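Local coordinates for protein PrgB (Enterococcus faecalis, PDB 6EVU) that promotes cell aggregation, biofilm formation and conjugation through DNA binding and compaction, this piece being its adhesin domain, at residues T70-G78 against S140-V148; P153-R163 against S297-S305. One frame throughout, in Å; residues are numbered along the deposited sequence.

How the interactions relate
Both interactions hold the same antiparallel sheet of the adhesin domain, in which strand 145-150 and strand 157-160 are neighbours. Backbone bonds between N146 and G160 and between V148 and F158 join them directly. Interaction 2 lies near the centre of the chain and is buried. It is a true strand pair, held by a ladder of backbone bonds and an aromatic stack. Interaction 1 lies farther out, its centre about 17 Å from the centre of the chain, and is partly buried. There a helix end and the loop after it meet a turn and a strand, and side-chain amide, carboxylate and water do most of the joining.

Interaction 1: T70-G78 against S140-V148. With PO4 (phosphate ion), chain B.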
loop_
_atom_site.group_PDB
_atom_site.type_symbol
_atom_site.label_atom_id
_atom_site.label_comp_id
_atom_site.label_asym_id
_atom_site.label_seq_id
_atom_site.Cartn_x
_atom_site.Cartn_y
_atom_site.Cartn_z
ATOM N N THR A 70 -14.463 -3.877 -7.013
ATOM C CA THR A 70 -15.304 -5.004 -7.387
ATOM C C THR A 70 -14.666 -5.754 -8.547
ATOM O O THR A 70 -14.631 -6.986 -8.536
ATOM C CB THR A 70 -16.710 -4.510 -7.718
ATOM O OG1 THR A 70 -17.317 -3.987 -6.517
ATOM C CG2 THR A 70 -17.589 -5.680 -8.222
ATOM N N LYS A 71 -14.135 -5.028 -9.535
ATOM C CA LYS A 71 -13.420 -5.666 -10.637
ATOM C C LYS A 71 -12.223 -6.483 -10.153
ATOM O O LYS A 71 -11.915 -7.548 -10.729
ATOM C CB LYS A 71 -12.975 -4.615 -11.658
ATOM C CG LYS A 71 -14.175 -4.012 -12.401
ATOM C CD LYS A 71 -13.694 -2.895 -13.348
ATOM C CE LYS A 71 -14.884 -2.262 -14.100
ATOM N NZ LYS A 71 -14.308 -1.264 -15.083
ATOM N N LEU A 72 -11.527 -5.989 -9.147
ATOM C CA LEU A 72 -10.389 -6.687 -8.582
ATOM C C LEU A 72 -10.738 -7.987 -7.879
ATOM O O LEU A 72 -9.975 -8.918 -7.910
ATOM C CB LEU A 72 -9.606 -5.786 -7.642
ATOM C CG LEU A 72 -8.737 -4.756 -8.335
ATOM C CD1 LEU A 72 -8.301 -3.686 -7.365
ATOM C CD2 LEU A 72 -7.542 -5.419 -8.986
ATOM N N ARG A 73 -11.892 -8.031 -7.222
ATOM C CA ARG A 73 -12.261 -9.202 -6.445
ATOM C C ARG A 73 -12.871 -10.372 -7.210
ATOM O O ARG A 73 -13.993 -10.756 -6.996
ATOM C CB ARG A 73 -13.178 -8.796 -5.293
ATOM C CG ARG A 73 -12.527 -7.895 -4.272
ATOM C CD ARG A 73 -13.403 -7.690 -3.057
ATOM N NE ARG A 73 -14.707 -7.233 -3.474
ATOM C CZ ARG A 73 -15.061 -5.964 -3.562
ATOM N NH1 ARG A 73 -14.238 -5.007 -3.210
ATOM N NH2 ARG A 73 -16.258 -5.663 -3.986
ATOM N N LYS A 74 -12.081 -10.920 -8.104
ATOM C CA LYS A 74 -12.413 -12.090 -8.870
ATOM C C LYS A 74 -11.105 -12.853 -9.071
ATOM O O LYS A 74 -10.032 -12.285 -9.025
ATOM C CB LYS A 74 -13.139 -11.772 -10.170
ATOM C CG LYS A 74 -12.396 -10.939 -11.182
ATOM C CD LYS A 74 -13.182 -10.861 -12.482
ATOM C CE LYS A 74 -12.651 -9.779 -13.407
ATOM N NZ LYS A 74 -13.099 -8.447 -12.969
ATOM N N ASP A 75 -11.211 -14.149 -9.273
ATOM C CA ASP A 75 -10.024 -14.985 -9.422
ATOM C C ASP A 75 -9.662 -15.002 -10.897
ATOM O O ASP A 75 -10.428 -15.527 -11.715
ATOM C CB ASP A 75 -10.338 -16.389 -8.912
ATOM C CG ASP A 75 -9.107 -17.258 -8.817
ATOM O OD1 ASP A 75 -8.105 -16.985 -9.471
ATOM O OD2 ASP A 75 -9.145 -18.222 -8.038
ATOM N N MET A 76 -8.515 -14.427 -11.243
ATOM C CA MET A 76 -8.077 -14.404 -12.641
ATOM C C MET A 76 -6.956 -15.398 -12.913
ATOM O O MET A 76 -6.306 -15.299 -13.957
ATOM C CB MET A 76 -7.642 -12.997 -13.028
ATOM C CG MET A 76 -8.770 -12.013 -12.898
ATOM S SD MET A 76 -10.175 -12.354 -13.948
ATOM C CE MET A 76 -9.717 -11.624 -15.535
ATOM N N GLY A 77 -6.677 -16.308 -11.979
ATOM C CA GLY A 77 -5.703 -17.356 -12.258
ATOM C C GLY A 77 -6.123 -18.104 -13.506
ATOM O O GLY A 77 -7.268 -18.534 -13.603
ATOM N N GLY A 78 -5.249 -18.192 -14.497
ATOM C CA GLY A 78 -5.634 -18.813 -15.754
ATOM C C GLY A 78 -6.490 -17.951 -16.662
ATOM O O GLY A 78 -6.919 -18.430 -17.723
ATOM N N SER A 140 -7.426 -16.341 -2.753
ATOM C CA SER A 140 -8.195 -16.928 -3.849
ATOM C C SER A 140 -7.793 -18.389 -4.054
ATOM O O SER A 140 -6.726 -18.859 -3.593
ATOM C CB SER A 140 -7.999 -16.146 -5.161
ATOM O OG SER A 140 -6.624 -16.119 -5.539
ATOM N N GLN A 141 -8.665 -19.094 -4.774
ATOM C CA GLN A 141 -8.452 -20.523 -4.992
ATOM C C GLN A 141 -7.151 -20.759 -5.732
ATOM O O GLN A 141 -6.421 -21.722 -5.429
ATOM C CB GLN A 141 -9.636 -21.125 -5.771
ATOM C CG GLN A 141 -9.579 -22.637 -5.987
ATOM C CD GLN A 141 -9.552 -23.352 -4.651
ATOM O OE1 GLN A 141 -10.329 -23.012 -3.740
ATOM N NE2 GLN A 141 -8.626 -24.303 -4.498
ATOM N N SER A 142 -6.853 -19.899 -6.710
ATOM C CA SER A 142 -5.631 -19.986 -7.479
ATOM C C SER A 142 -4.439 -19.445 -6.720
ATOM O O SER A 142 -3.323 -19.552 -7.226
ATOM C CB SER A 142 -5.783 -19.225 -8.794
ATOM O OG SER A 142 -5.935 -17.817 -8.547
ATOM N N GLY A 143 -4.646 -18.795 -5.569
ATOM C CA GLY A 143 -3.498 -18.221 -4.883
ATOM C C GLY A 143 -2.788 -17.112 -5.638
ATOM O O GLY A 143 -1.584 -16.878 -5.409
ATOM N N THR A 144 -3.517 -16.364 -6.468
ATOM C CA THR A 144 -2.955 -15.262 -7.232
ATOM C C THR A 144 -3.549 -13.957 -6.737
ATOM O O THR A 144 -4.544 -13.934 -6.002
ATOM C CB THR A 144 -3.253 -15.394 -8.735
ATOM O OG1 THR A 144 -4.663 -15.445 -8.940
ATOM C CG2 THR A 144 -2.616 -16.703 -9.281
ATOM N N LEU A 145 -2.961 -12.855 -7.189
ATOM C CA LEU A 145 -3.564 -11.540 -6.966
ATOM C C LEU A 145 -3.651 -10.825 -8.296
ATOM O O LEU A 145 -2.854 -11.076 -9.212
ATOM C CB LEU A 145 -2.743 -10.646 -5.991
ATOM C CG LEU A 145 -2.699 -11.150 -4.561
ATOM C CD1 LEU A 145 -1.565 -10.383 -3.868
ATOM C CD2 LEU A 145 -3.984 -11.156 -3.800
ATOM N N ASN A 146 -4.632 -9.905 -8.409
ATOM C CA ASN A 146 -4.715 -9.047 -9.566
ATOM C C ASN A 146 -4.186 -7.674 -9.174
ATOM O O ASN A 146 -4.403 -7.215 -8.061
ATOM C CB ASN A 146 -6.156 -8.923 -10.044
ATOM C CG ASN A 146 -6.863 -10.270 -10.125
ATOM O OD1 ASN A 146 -6.297 -11.242 -10.619
ATOM N ND2 ASN A 146 -8.118 -10.334 -9.621
ATOM N N ALA A 147 -3.562 -7.006 -10.138
ATOM C CA ALA A 147 -3.011 -5.690 -9.889
ATOM C C ALA A 147 -3.377 -4.794 -11.044
ATOM O O ALA A 147 -3.363 -5.205 -12.212
ATOM C CB ALA A 147 -1.494 -5.727 -9.734
ATOM N N VAL A 148 -3.649 -3.533 -10.726
ATOM C CA VAL A 148 -3.678 -2.506 -11.741
ATOM C C VAL A 148 -2.642 -1.489 -11.302
ATOM O O VAL A 148 -2.760 -0.910 -10.211
ATOM C CB VAL A 148 -5.056 -1.873 -11.934
ATOM C CG1 VAL A 148 -4.983 -0.851 -13.028
ATOM C CG2 VAL A 148 -6.111 -2.949 -12.372
HETATM P P PO4 B . -17.028 -9.956 -2.010
HETATM O O1 PO4 B . -17.432 -8.810 -1.100
HETATM O O2 PO4 B . -16.001 -10.803 -1.259
HETATM O O3 PO4 B . -18.252 -10.816 -2.280
HETATM O O4 PO4 B . -16.501 -9.554 -3.358
HETATM O O HOH W 1 -11.020 -18.255 -6.220
HETATM O O HOH W 2 -6.699 -13.438 -9.055
#
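N146 of the strand faces the end of the helix, with its CA 6.2 Å from that of L72, and the loop beyond runs on past the type I beta turn S140-G143. This loop-to-turn contact, built on an Asx turn at D75, joins helix 68-72 and its following loop to strand 145-150, within the glucan-binding protein C family region. The amide of N146 reaches across to the helix end and the loop after it. Its ND2 donates to L72 O at 2.9 Å and to K74 O at 2.8 Å, both close to the amide plane. These two bonds fix its rotation. OD1 accepts a hydrogen bond from a water that in turn accepts from M76 N. The M76 side chain crosses that of N146 at about a right angle, with CB 3.3 Å from N146 OD1.

D75 CG stands anti to the backbone N (chi1 -171°), which carries the carboxylate to the turn. OD2 receives S142 N at 3.1 Å through its syn lone pair. OD1 accepts from S142 OG and from G77 N, the bond that closes the Asx turn. A second water bridges OD2 and Q141 N. L72 CD2 lies 3.9 Å from N146 CB, and F158 of the neighbouring strand also touches L72. R73 NE donates at 2.9 Å to O4 of a phosphate, probably from the crystallisation liquor, which also bonds V296 N.

Interaction 2: P153-R163 against S297-S305; sequences PIITAFIGTNR and SSAQWFAFS
F158 and W301 run alongside each other in the same direction, stacked on one face of an antiparallel strand pair. They form a non-hydrogen-bonded pair, so their CA atoms are only 4.4 Å apart. The phenyl ring and the five-membered ring of W301 make an offset stack, with centroids 4.1 Å apart and planes at 10°. The indole edge is turned to the other segment. There NE1 donates to I155 O at 2.8 Å, the acceptor lying near the ring plane, and A157 O sits at the same edge. With CG anti to the backbone N (chi1 172°), W301 can offer one face to F158 and this edge to the carbonyls.

Bonds between A157 and F302 and between I159 and Q300 make the ladder; A157 N to F302 O is weak. G160 opposite A299 brings the backbones within 3.7 Å, CA to CA. At one end T156 OG1 donates to P153 O and accepts from F304 N at 2.9 Å. At the other, T161 N donates to S298 O at 3.0 Å, and S298 OG donates to T161 O at 2.8 Å. R163 NH2 bonds S297 O at 2.9 Å in the guanidinium plane, while its NH1 bonds K167 O.

Backbone and side chains together therefore continue the pairing beyond the short ladder, and the tryptophan's orientation is fixed by the stack on its face and the bond at its edge.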
loop_
_atom_site.group_PDB
_atom_site.type_symbol
_atom_site.label_atom_id
_atom_site.label_comp_id
_atom_site.label_asym_id
_atom_site.label_seq_id
_atom_site.Cartn_x
_atom_site.Cartn_y
_atom_site.Cartn_z
ATOM N N PRO A 153 2.807 7.368 -10.572
ATOM C CA PRO A 153 3.464 6.600 -9.499
ATOM C C PRO A 153 2.983 6.967 -8.096
ATOM O O PRO A 153 3.249 6.216 -7.134
ATOM C CB PRO A 153 4.935 6.948 -9.702
ATOM C CG PRO A 153 4.876 8.428 -10.145
ATOM C CD PRO A 153 3.698 8.399 -11.158
ATOM N N ILE A 154 2.314 8.113 -7.962
ATOM C CA ILE A 154 1.768 8.562 -6.687
ATOM C C ILE A 154 0.384 7.988 -6.426
ATOM O O ILE A 154 -0.075 8.007 -5.278
ATOM C CB ILE A 154 1.734 10.102 -6.660
ATOM C CG1 ILE A 154 3.115 10.647 -7.026
ATOM C CG2 ILE A 154 1.283 10.614 -5.318
ATOM C CD1 ILE A 154 4.235 10.172 -6.086
ATOM N N ILE A 155 -0.290 7.482 -7.456
ATOM C CA ILE A 155 -1.466 6.640 -7.258
ATOM C C ILE A 155 -1.064 5.180 -7.057
ATOM O O ILE A 155 -1.624 4.464 -6.199
ATOM C CB ILE A 155 -2.384 6.822 -8.481
ATOM C CG1 ILE A 155 -2.972 8.245 -8.513
ATOM C CG2 ILE A 155 -3.511 5.753 -8.544
ATOM C CD1 ILE A 155 -3.774 8.551 -9.770
ATOM N N THR A 156 -0.052 4.758 -7.803
ATOM C CA THR A 156 0.690 3.510 -7.593
ATOM C C THR A 156 -0.046 2.212 -7.988
ATOM O O THR A 156 0.096 1.766 -9.117
ATOM C CB THR A 156 1.178 3.448 -6.117
ATOM O OG1 THR A 156 1.510 4.817 -5.717
ATOM C CG2 THR A 156 2.434 2.598 -5.927
ATOM N N ALA A 157 -0.767 1.588 -7.085
ATOM C CA ALA A 157 -1.260 0.234 -7.345
ATOM C C ALA A 157 -2.624 -0.001 -6.719
ATOM O O ALA A 157 -2.883 0.428 -5.596
ATOM C CB ALA A 157 -0.308 -0.817 -6.789
ATOM N N PHE A 158 -3.452 -0.789 -7.402
ATOM C CA PHE A 158 -4.655 -1.372 -6.810
ATOM C C PHE A 158 -4.493 -2.867 -6.891
ATOM O O PHE A 158 -4.147 -3.378 -7.955
ATOM C CB PHE A 158 -5.914 -0.941 -7.573
ATOM C CG PHE A 158 -6.208 0.546 -7.492
ATOM C CD1 PHE A 158 -5.481 1.432 -8.274
ATOM C CD2 PHE A 158 -7.234 1.055 -6.659
ATOM C CE1 PHE A 158 -5.771 2.846 -8.235
ATOM C CE2 PHE A 158 -7.487 2.464 -6.589
ATOM C CZ PHE A 158 -6.762 3.325 -7.371
ATOM N N ILE A 159 -4.683 -3.578 -5.775
ATOM C CA ILE A 159 -4.375 -5.010 -5.749
ATOM C C ILE A 159 -5.528 -5.752 -5.102
ATOM O O ILE A 159 -6.048 -5.343 -4.051
ATOM C CB ILE A 159 -3.028 -5.258 -5.008
ATOM C CG1 ILE A 159 -1.855 -4.703 -5.898
ATOM C CG2 ILE A 159 -2.815 -6.795 -4.645
ATOM C CD1 ILE A 159 -0.522 -4.724 -5.296
ATOM N N GLY A 160 -5.882 -6.914 -5.666
ATOM C CA GLY A 160 -6.954 -7.659 -5.012
ATOM C C GLY A 160 -7.231 -8.966 -5.729
ATOM O O GLY A 160 -6.703 -9.222 -6.817
ATOM N N THR A 161 -8.103 -9.770 -5.112
ATOM C CA THR A 161 -8.544 -11.036 -5.701
ATOM C C THR A 161 -9.827 -11.473 -4.991
ATOM O O THR A 161 -10.326 -10.797 -4.103
ATOM C CB THR A 161 -7.432 -12.094 -5.617
ATOM O OG1 THR A 161 -7.848 -13.240 -6.415
ATOM C CG2 THR A 161 -7.250 -12.575 -4.182
ATOM N N ASN A 162 -10.359 -12.597 -5.409
ATOM C CA ASN A 162 -11.517 -13.220 -4.786
ATOM C C ASN A 162 -11.142 -13.800 -3.430
ATOM O O ASN A 162 -10.101 -14.446 -3.301
ATOM C CB ASN A 162 -11.952 -14.355 -5.741
ATOM C CG ASN A 162 -13.167 -15.048 -5.313
ATOM O OD1 ASN A 162 -14.142 -14.441 -4.868
ATOM N ND2 ASN A 162 -13.166 -16.347 -5.518
ATOM N N ARG A 163 -12.041 -13.730 -2.453
ATOM C CA ARG A 163 -11.732 -14.356 -1.166
ATOM C C ARG A 163 -12.490 -15.678 -1.034
ATOM O O ARG A 163 -13.715 -15.679 -0.935
ATOM C CB ARG A 163 -12.084 -13.429 0.000
ATOM C CG ARG A 163 -11.811 -14.065 1.343
ATOM C CD ARG A 163 -11.979 -13.102 2.538
ATOM N NE ARG A 163 -10.940 -12.071 2.592
ATOM C CZ ARG A 163 -9.703 -12.324 3.001
ATOM N NH1 ARG A 163 -9.378 -13.544 3.386
ATOM N NH2 ARG A 163 -8.806 -11.371 3.056
ATOM N N SER A 297 -13.200 -7.536 1.498
ATOM C CA SER A 297 -12.025 -7.659 2.357
ATOM C C SER A 297 -10.803 -8.197 1.617
ATOM O O SER A 297 -9.882 -8.745 2.255
ATOM C CB SER A 297 -12.345 -8.543 3.568
ATOM O OG SER A 297 -12.577 -9.897 3.177
ATOM N N SER A 298 -10.780 -8.068 0.267
ATOM C CA SER A 298 -9.675 -8.614 -0.498
ATOM C C SER A 298 -9.257 -7.762 -1.705
ATOM O O SER A 298 -8.563 -8.275 -2.596
ATOM C CB SER A 298 -9.994 -10.076 -0.973
ATOM O OG SER A 298 -11.300 -10.155 -1.584
ATOM N N ALA A 299 -9.610 -6.479 -1.754
ATOM C CA ALA A 299 -8.992 -5.603 -2.738
ATOM C C ALA A 299 -8.734 -4.244 -2.094
ATOM O O ALA A 299 -9.563 -3.743 -1.339
ATOM C CB ALA A 299 -9.904 -5.393 -3.951
ATOM N N GLN A 300 -7.580 -3.648 -2.440
ATOM C CA GLN A 300 -7.211 -2.404 -1.772
ATOM C C GLN A 300 -6.491 -1.485 -2.753
ATOM O O GLN A 300 -5.969 -1.899 -3.790
ATOM C CB GLN A 300 -6.297 -2.696 -0.560
ATOM C CG GLN A 300 -4.890 -3.108 -1.000
ATOM C CD GLN A 300 -4.091 -3.716 0.151
ATOM O OE1 GLN A 300 -3.650 -4.848 0.111
ATOM N NE2 GLN A 300 -3.873 -2.920 1.182
ATOM N N TRP A 301 -6.432 -0.200 -2.351
ATOM C CA TRP A 301 -5.616 0.780 -3.055
ATOM C C TRP A 301 -4.422 1.076 -2.170
ATOM O O TRP A 301 -4.620 1.431 -1.007
ATOM C CB TRP A 301 -6.453 2.044 -3.285
ATOM C CG TRP A 301 -5.659 3.211 -3.843
ATOM C CD1 TRP A 301 -4.544 3.134 -4.599
ATOM C CD2 TRP A 301 -5.934 4.617 -3.674
ATOM N NE1 TRP A 301 -4.066 4.382 -4.914
ATOM C CE2 TRP A 301 -4.907 5.314 -4.354
ATOM C CE3 TRP A 301 -6.915 5.347 -2.978
ATOM C CZ2 TRP A 301 -4.867 6.730 -4.380
ATOM C CZ3 TRP A 301 -6.883 6.741 -3.035
ATOM C CH2 TRP A 301 -5.848 7.400 -3.701
ATOM N N PHE A 302 -3.212 0.916 -2.700
ATOM C CA PHE A 302 -1.996 1.270 -1.966
ATOM C C PHE A 302 -1.302 2.381 -2.745
ATOM O O PHE A 302 -0.741 2.140 -3.806
ATOM C CB PHE A 302 -1.026 0.105 -1.750
ATOM C CG PHE A 302 0.112 0.529 -0.874
ATOM C CD1 PHE A 302 -0.099 0.618 0.515
ATOM C CD2 PHE A 302 1.265 1.022 -1.415
ATOM C CE1 PHE A 302 0.893 1.066 1.357
ATOM C CE2 PHE A 302 2.302 1.529 -0.558
ATOM C CZ PHE A 302 2.100 1.547 0.809
ATOM N N ALA A 303 -1.290 3.584 -2.182
ATOM C CA ALA A 303 -0.593 4.717 -2.774
ATOM C C ALA A 303 0.737 4.924 -2.060
ATOM O O ALA A 303 0.794 4.847 -0.824
ATOM C CB ALA A 303 -1.442 5.980 -2.640
ATOM N N PHE A 304 1.772 5.220 -2.834
ATOM C CA PHE A 304 3.110 5.483 -2.321
ATOM C C PHE A 304 3.460 6.949 -2.481
ATOM O O PHE A 304 3.417 7.466 -3.591
ATOM C CB PHE A 304 4.173 4.674 -3.050
ATOM C CG PHE A 304 5.541 4.965 -2.561
ATOM C CD1 PHE A 304 5.996 4.353 -1.399
ATOM C CD2 PHE A 304 6.386 5.890 -3.237
ATOM C CE1 PHE A 304 7.303 4.636 -0.905
ATOM C CE2 PHE A 304 7.712 6.140 -2.757
ATOM C CZ PHE A 304 8.152 5.539 -1.596
ATOM N N SER A 305 3.841 7.606 -1.375
ATOM C CA SER A 305 4.335 8.979 -1.474
ATOM C C SER A 305 5.150 9.300 -0.236
ATOM O O SER A 305 5.199 8.533 0.723
ATOM C CB SER A 305 3.192 10.002 -1.607
ATOM O OG SER A 305 2.669 10.375 -0.343
#